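Local structure of ferrichrome ABC transporter substrate-binding protein (Staphylococcus pseudintermedius, 5FLY) at residues A[251-254]-A[255-258]; A[262-265]-A[266-270]. The protein probably binds iron-loaded ferrichrome outside the cell membrane and delivers it to an ABC transporter for uptake. All blocks are in the same frame, centred on the assembly; numbering follows the deposited sequence.

Overall arrangement
From the N terminus, the chain reaches these contacts late, in strand 249-253, an outermost strand of the mixed sheet. Contact 1 (251-254 with 255-258) turns this strand into the short helix 254-257. A few residues on, helix 262-278 begins, and contact 2 (262-265 with 266-270) is its first two turns. Neither contact closes a long loop. They lie in series, neither nested nor crossed, with centres about 11 Å apart. They also touch: the backbone oxygen of Val-256 meets Thr-264, its side chain packs on Val-267, and Tyr-257 packs on Ile-268. Together they tie the edge of the sheet and the ligand pocket to helix 262-278 and its helical neighbours.

Contact 1 of 2, residues A[251-254]-A[255-258]; sequences NVDS and SVYW. With 7PG (2,5,8,11,14,17,20,23-octaoxapentacosan-25-ol), chain P.
The ring of Tyr-257 carries Val-252 over one face. Val-252 CB sits 3.8 Å from the ring centroid, 18° off the normal, which makes a CH-pi contact. CG1 leans toward the hydroxyl end of the ring and CG2 toward CG. At the ring edge, near the plane, lies the carbonyl oxygen of Asp-253. The indole of Trp-258 has Ser-254 O over one face, 3.1 Å above its plane and off centre. The bound polyether 7PG lies over the opposite face, where its O1 stands 3.5 Å above the plane, over the ring centre. The polar ends of both rings are held elsewhere: Tyr-257 OH bonds Asp-271, and Trp-258 NE1 bonds Glu-162.

Here the chain passes from strand 249-253 into helix 254-257, with Asp-253 as N-cap. Its CG is anti to the backbone N (chi1 -176°), which turns the carboxylate toward the first turn of the helix. OD1 takes two bonds from Ser-255, both tilted out of the carboxylate plane toward the same face. Ser-255 N comes from the anti side, 3.0 Å from Asp-253 OD1. Ser-255 OG comes from the syn side, 2.8 Å from Asp-253 OD1. Two bonds on one oxygen restrain the rotation of the carboxylate, and its negative charge would favour the helix start. Asp-253 O accepts from Tyr-257 N at 3.1 Å. Val-256 N adds a weak bond to that oxygen. Ser-254 O receives weak bonds from the N atoms of Tyr-257 and Trp-258.

Val-252 also belongs to the strand pairing, through backbone bonds with Thr-221 and Lys-223 of strand 218-223. Val-256 CG2 lies across the Asp-253 carboxylate, 3.9 Å from Asp-253 OD2. The backbone of Trp-258 touches the ligand too, with its O 3.3 Å from 7PG C15.

Contact 2 of 2, residues A[262-265]-A[266-270]; sequences PYTL and DVIRK
Ile-268 N bonds Thr-264 O at 2.9 Å, one of four i to i+4 backbone hydrogen bonds that join the two turns of this alpha helix. Asp-266 N to Pro-262 O is another, at 3.1 Å.

A water adds a polar link. It donates to Pro-262 O at 2.8 Å and to Asp-266 OD1 at 2.7 Å. Pro-262 O thus has two donors. Thr-264 OG1 turns back to Asp-261, just before the helix, while Arg-269 reaches out to a salt bridge with Asp-144 of helix 127-152.

The apolar contacts are few. Thr-264 CG2 meets Ile-268 CG2 at 3.9 Å. Ile-268 CG1 lies between the backbone N and the carbonyl carbon (chi1 60°), which brings CG1 against Thr-264 O and Leu-265 O. Leu-265 CD2 is 4.3 Å from Ile-268 CD1, and both residues pack on Val-181 of helix 179-185.

Pro-262 O and the Asp-266 carboxylate, if ionised, are both acceptors; the water donates one hydrogen to each and probably eases their repulsion.

Contact 1 of 2, residues A[251-254]-A[255-258]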
loop_
_atom_site.group_PDB
_atom_site.type_symbol
_atom_site.label_atom_id
_atom_site.label_comp_id
_atom_site.label_asym_id
_atom_site.label_seq_id
_atom_site.Cartn_x
_atom_site.Cartn_y
_atom_site.Cartn_z
ATOM N N ASN A 251 2.920 -14.570 10.778
ATOM C CA ASN A 251 3.777 -13.610 10.101
ATOM C C ASN A 251 3.516 -13.566 8.611
ATOM O O ASN A 251 3.136 -14.572 7.993
ATOM C CB ASN A 251 5.254 -13.941 10.305
ATOM C CG ASN A 251 5.653 -14.002 11.766
ATOM O OD1 ASN A 251 5.082 -13.322 12.604
ATOM N ND2 ASN A 251 6.666 -14.803 12.064
ATOM N N VAL A 252 3.735 -12.394 8.035
ATOM C CA VAL A 252 3.744 -12.246 6.585
ATOM C C VAL A 252 5.026 -11.531 6.133
ATOM O O VAL A 252 5.685 -10.875 6.923
ATOM C CB VAL A 252 2.515 -11.462 6.083
ATOM C CG1 VAL A 252 1.207 -12.181 6.449
ATOM C CG2 VAL A 252 2.516 -10.054 6.651
ATOM N N ASP A 253 5.337 -11.649 4.840
ATOM C CA ASP A 253 6.542 -11.094 4.226
ATOM C C ASP A 253 6.359 -9.609 3.948
ATOM O O ASP A 253 5.620 -9.239 3.041
ATOM C CB ASP A 253 6.848 -11.854 2.925
ATOM C CG ASP A 253 8.142 -11.414 2.261
ATOM O OD1 ASP A 253 8.601 -10.274 2.462
ATOM O OD2 ASP A 253 8.692 -12.227 1.489
ATOM N N SER A 254 7.033 -8.755 4.717
ATOM C CA SER A 254 6.794 -7.325 4.604
ATOM C C SER A 254 7.130 -6.778 3.214
ATOM O O SER A 254 6.438 -5.882 2.748
ATOM C CB SER A 254 7.570 -6.560 5.681
ATOM O OG SER A 254 8.937 -6.868 5.651
ATOM N N SER A 255 8.144 -7.323 2.538
ATOM C CA SER A 255 8.550 -6.784 1.236
ATOM C C SER A 255 7.466 -7.032 0.194
ATOM O O SER A 255 7.360 -6.281 -0.769
ATOM C CB SER A 255 9.879 -7.382 0.779
ATOM O OG SER A 255 9.761 -8.740 0.396
ATOM N N VAL A 256 6.675 -8.086 0.395
ATOM C CA VAL A 256 5.541 -8.364 -0.475
ATOM C C VAL A 256 4.364 -7.467 -0.110
ATOM O O VAL A 256 3.635 -6.995 -0.980
ATOM C CB VAL A 256 5.116 -9.849 -0.372
ATOM C CG1 VAL A 256 3.746 -10.089 -1.016
ATOM C CG2 VAL A 256 6.162 -10.734 -1.022
ATOM N N TYR A 257 4.188 -7.231 1.187
ATOM C CA TYR A 257 2.969 -6.603 1.718
ATOM C C TYR A 257 2.978 -5.070 1.811
ATOM O O TYR A 257 1.950 -4.477 2.133
ATOM C CB TYR A 257 2.684 -7.175 3.110
ATOM C CG TYR A 257 1.854 -8.434 3.107
ATOM C CD1 TYR A 257 2.370 -9.642 2.641
ATOM C CD2 TYR A 257 0.549 -8.416 3.562
ATOM C CE1 TYR A 257 1.602 -10.787 2.631
ATOM C CE2 TYR A 257 -0.227 -9.554 3.552
ATOM C CZ TYR A 257 0.314 -10.739 3.086
ATOM O OH TYR A 257 -0.444 -11.879 3.081
ATOM N N TRP A 258 4.109 -4.423 1.555
ATOM C CA TRP A 258 4.173 -2.971 1.752
ATOM C C TRP A 258 3.161 -2.194 0.917
ATOM O O TRP A 258 2.622 -1.191 1.382
ATOM C CB TRP A 258 5.555 -2.418 1.424
ATOM C CG TRP A 258 6.590 -2.675 2.461
ATOM C CD1 TRP A 258 6.414 -2.687 3.815
ATOM C CD2 TRP A 258 7.963 -2.986 2.223
ATOM N NE1 TRP A 258 7.606 -2.985 4.438
ATOM C CE2 TRP A 258 8.571 -3.173 3.479
ATOM C CE3 TRP A 258 8.745 -3.124 1.061
ATOM C CZ2 TRP A 258 9.920 -3.488 3.612
ATOM C CZ3 TRP A 258 10.094 -3.442 1.202
ATOM C CH2 TRP A 258 10.661 -3.620 2.464
HETATM C C2 7PG P . 8.355 1.165 2.100
HETATM O O1 7PG P . 9.183 0.349 2.882
HETATM C C3 7PG P . 8.795 0.287 4.225
HETATM C C4 7PG P . 9.675 1.207 5.066
HETATM O O2 7PG P . 9.563 0.900 6.430
HETATM C C5 7PG P . 8.253 0.878 6.919
HETATM C C6 7PG P . 8.177 1.418 8.343
HETATM O O3 7PG P . 6.963 2.099 8.519
HETATM C C7 7PG P . 6.945 3.446 8.136
HETATM C C8 7PG P . 5.495 3.933 8.085
HETATM O O4 7PG P . 5.375 5.239 7.577
HETATM C C9 7PG P . 5.879 5.410 6.289
HETATM C C10 7PG P . 5.190 6.529 5.504
HETATM O O5 7PG P . 5.222 6.145 4.152
HETATM C C11 7PG P . 4.401 6.840 3.253
HETATM C C12 7PG P . 4.151 5.962 2.022
HETATM O O6 7PG P . 2.780 5.687 1.884
HETATM C C13 7PG P . 2.317 4.450 2.353
HETATM C C14 7PG P . 2.835 3.323 1.466
HETATM O O7 7PG P . 1.793 2.418 1.241
HETATM C C15 7PG P . 1.860 1.723 0.024
#

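Contact 2 of 2, residues A[262-265]-A[266-270]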
loop_
_atom_site.group_PDB
_atom_site.type_symbol
_atom_site.label_atom_id
_atom_site.label_comp_id
_atom_site.label_asym_id
_atom_site.label_seq_id
_atom_site.Cartn_x
_atom_site.Cartn_y
_atom_site.Cartn_z
ATOM N N PRO A 262 -2.802 -2.932 -7.545
ATOM C CA PRO A 262 -3.544 -4.152 -7.917
ATOM C C PRO A 262 -2.718 -5.448 -7.928
ATOM O O PRO A 262 -3.297 -6.496 -7.621
ATOM C CB PRO A 262 -4.068 -3.826 -9.323
ATOM C CG PRO A 262 -4.181 -2.295 -9.320
ATOM C CD PRO A 262 -3.020 -1.827 -8.495
ATOM N N TYR A 263 -1.438 -5.421 -8.304
ATOM C CA TYR A 263 -0.639 -6.653 -8.298
ATOM C C TYR A 263 -0.473 -7.130 -6.861
ATOM O O TYR A 263 -0.716 -8.284 -6.545
ATOM C CB TYR A 263 0.738 -6.450 -8.934
ATOM C CG TYR A 263 0.728 -6.166 -10.412
ATOM C CD1 TYR A 263 0.593 -7.196 -11.338
ATOM C CD2 TYR A 263 0.896 -4.866 -10.886
ATOM C CE1 TYR A 263 0.598 -6.932 -12.697
ATOM C CE2 TYR A 263 0.914 -4.592 -12.235
ATOM C CZ TYR A 263 0.757 -5.627 -13.141
ATOM O OH TYR A 263 0.767 -5.369 -14.500
ATOM N N THR A 264 -0.084 -6.211 -5.988
ATOM C CA THR A 264 0.144 -6.542 -4.589
ATOM C C THR A 264 -1.157 -6.965 -3.940
ATOM O O THR A 264 -1.176 -7.913 -3.155
ATOM C CB THR A 264 0.754 -5.364 -3.807
ATOM O OG1 THR A 264 2.020 -5.005 -4.383
ATOM C CG2 THR A 264 0.956 -5.755 -2.360
ATOM N N LEU A 265 -2.241 -6.270 -4.278
ATOM C CA LEU A 265 -3.561 -6.589 -3.742
ATOM C C LEU A 265 -3.950 -8.028 -4.081
ATOM O O LEU A 265 -4.427 -8.754 -3.217
ATOM C CB LEU A 265 -4.610 -5.602 -4.262
ATOM C CG LEU A 265 -4.588 -4.176 -3.710
ATOM C CD1 LEU A 265 -5.533 -3.267 -4.527
ATOM C CD2 LEU A 265 -4.945 -4.123 -2.228
ATOM N N ASP A 266 -3.721 -8.461 -5.319
ATOM C CA ASP A 266 -4.069 -9.840 -5.693
ATOM C C ASP A 266 -3.286 -10.855 -4.859
ATOM O O ASP A 266 -3.853 -11.812 -4.336
ATOM C CB ASP A 266 -3.821 -10.088 -7.190
ATOM C CG ASP A 266 -4.888 -9.460 -8.088
ATOM O OD1 ASP A 266 -6.004 -9.164 -7.597
ATOM O OD2 ASP A 266 -4.611 -9.289 -9.306
ATOM N N VAL A 267 -1.986 -10.627 -4.717
ATOM C CA VAL A 267 -1.128 -11.534 -3.980
ATOM C C VAL A 267 -1.497 -11.583 -2.497
ATOM O O VAL A 267 -1.613 -12.674 -1.906
ATOM C CB VAL A 267 0.351 -11.123 -4.146
ATOM C CG1 VAL A 267 1.265 -11.958 -3.258
ATOM C CG2 VAL A 267 0.754 -11.283 -5.603
ATOM N N ILE A 268 -1.681 -10.419 -1.888
ATOM C CA ILE A 268 -1.920 -10.385 -0.445
ATOM C C ILE A 268 -3.345 -10.853 -0.116
ATOM O O ILE A 268 -3.576 -11.415 0.947
ATOM C CB ILE A 268 -1.673 -8.982 0.168
ATOM C CG1 ILE A 268 -2.582 -7.920 -0.438
ATOM C CG2 ILE A 268 -0.214 -8.586 0.015
ATOM C CD1 ILE A 268 -2.616 -6.617 0.365
ATOM N N ARG A 269 -4.289 -10.638 -1.028
ATOM C CA ARG A 269 -5.650 -11.119 -0.830
ATOM C C ARG A 269 -5.586 -12.627 -0.709
ATOM O O ARG A 269 -6.147 -13.219 0.209
ATOM C CB ARG A 269 -6.570 -10.728 -1.987
ATOM C CG ARG A 269 -8.006 -11.187 -1.822
ATOM C CD ARG A 269 -8.781 -11.212 -3.149
ATOM N NE ARG A 269 -8.160 -12.099 -4.132
ATOM C CZ ARG A 269 -8.284 -13.425 -4.143
ATOM N NH1 ARG A 269 -9.023 -14.040 -3.238
ATOM N NH2 ARG A 269 -7.654 -14.139 -5.065
ATOM N N LYS A 270 -4.872 -13.238 -1.643
ATOM C CA LYS A 270 -4.792 -14.693 -1.700
ATOM C C LYS A 270 -4.107 -15.256 -0.470
ATOM O O LYS A 270 -4.587 -16.225 0.147
ATOM C CB LYS A 270 -4.048 -15.126 -2.966
ATOM C CG LYS A 270 -4.236 -16.575 -3.348
ATOM C CD LYS A 270 -3.463 -16.919 -4.614
ATOM C CE LYS A 270 -3.996 -16.198 -5.845
ATOM N NZ LYS A 270 -3.225 -16.571 -7.071
HETATM O O HOH W 1 -6.110 -6.427 -7.563
#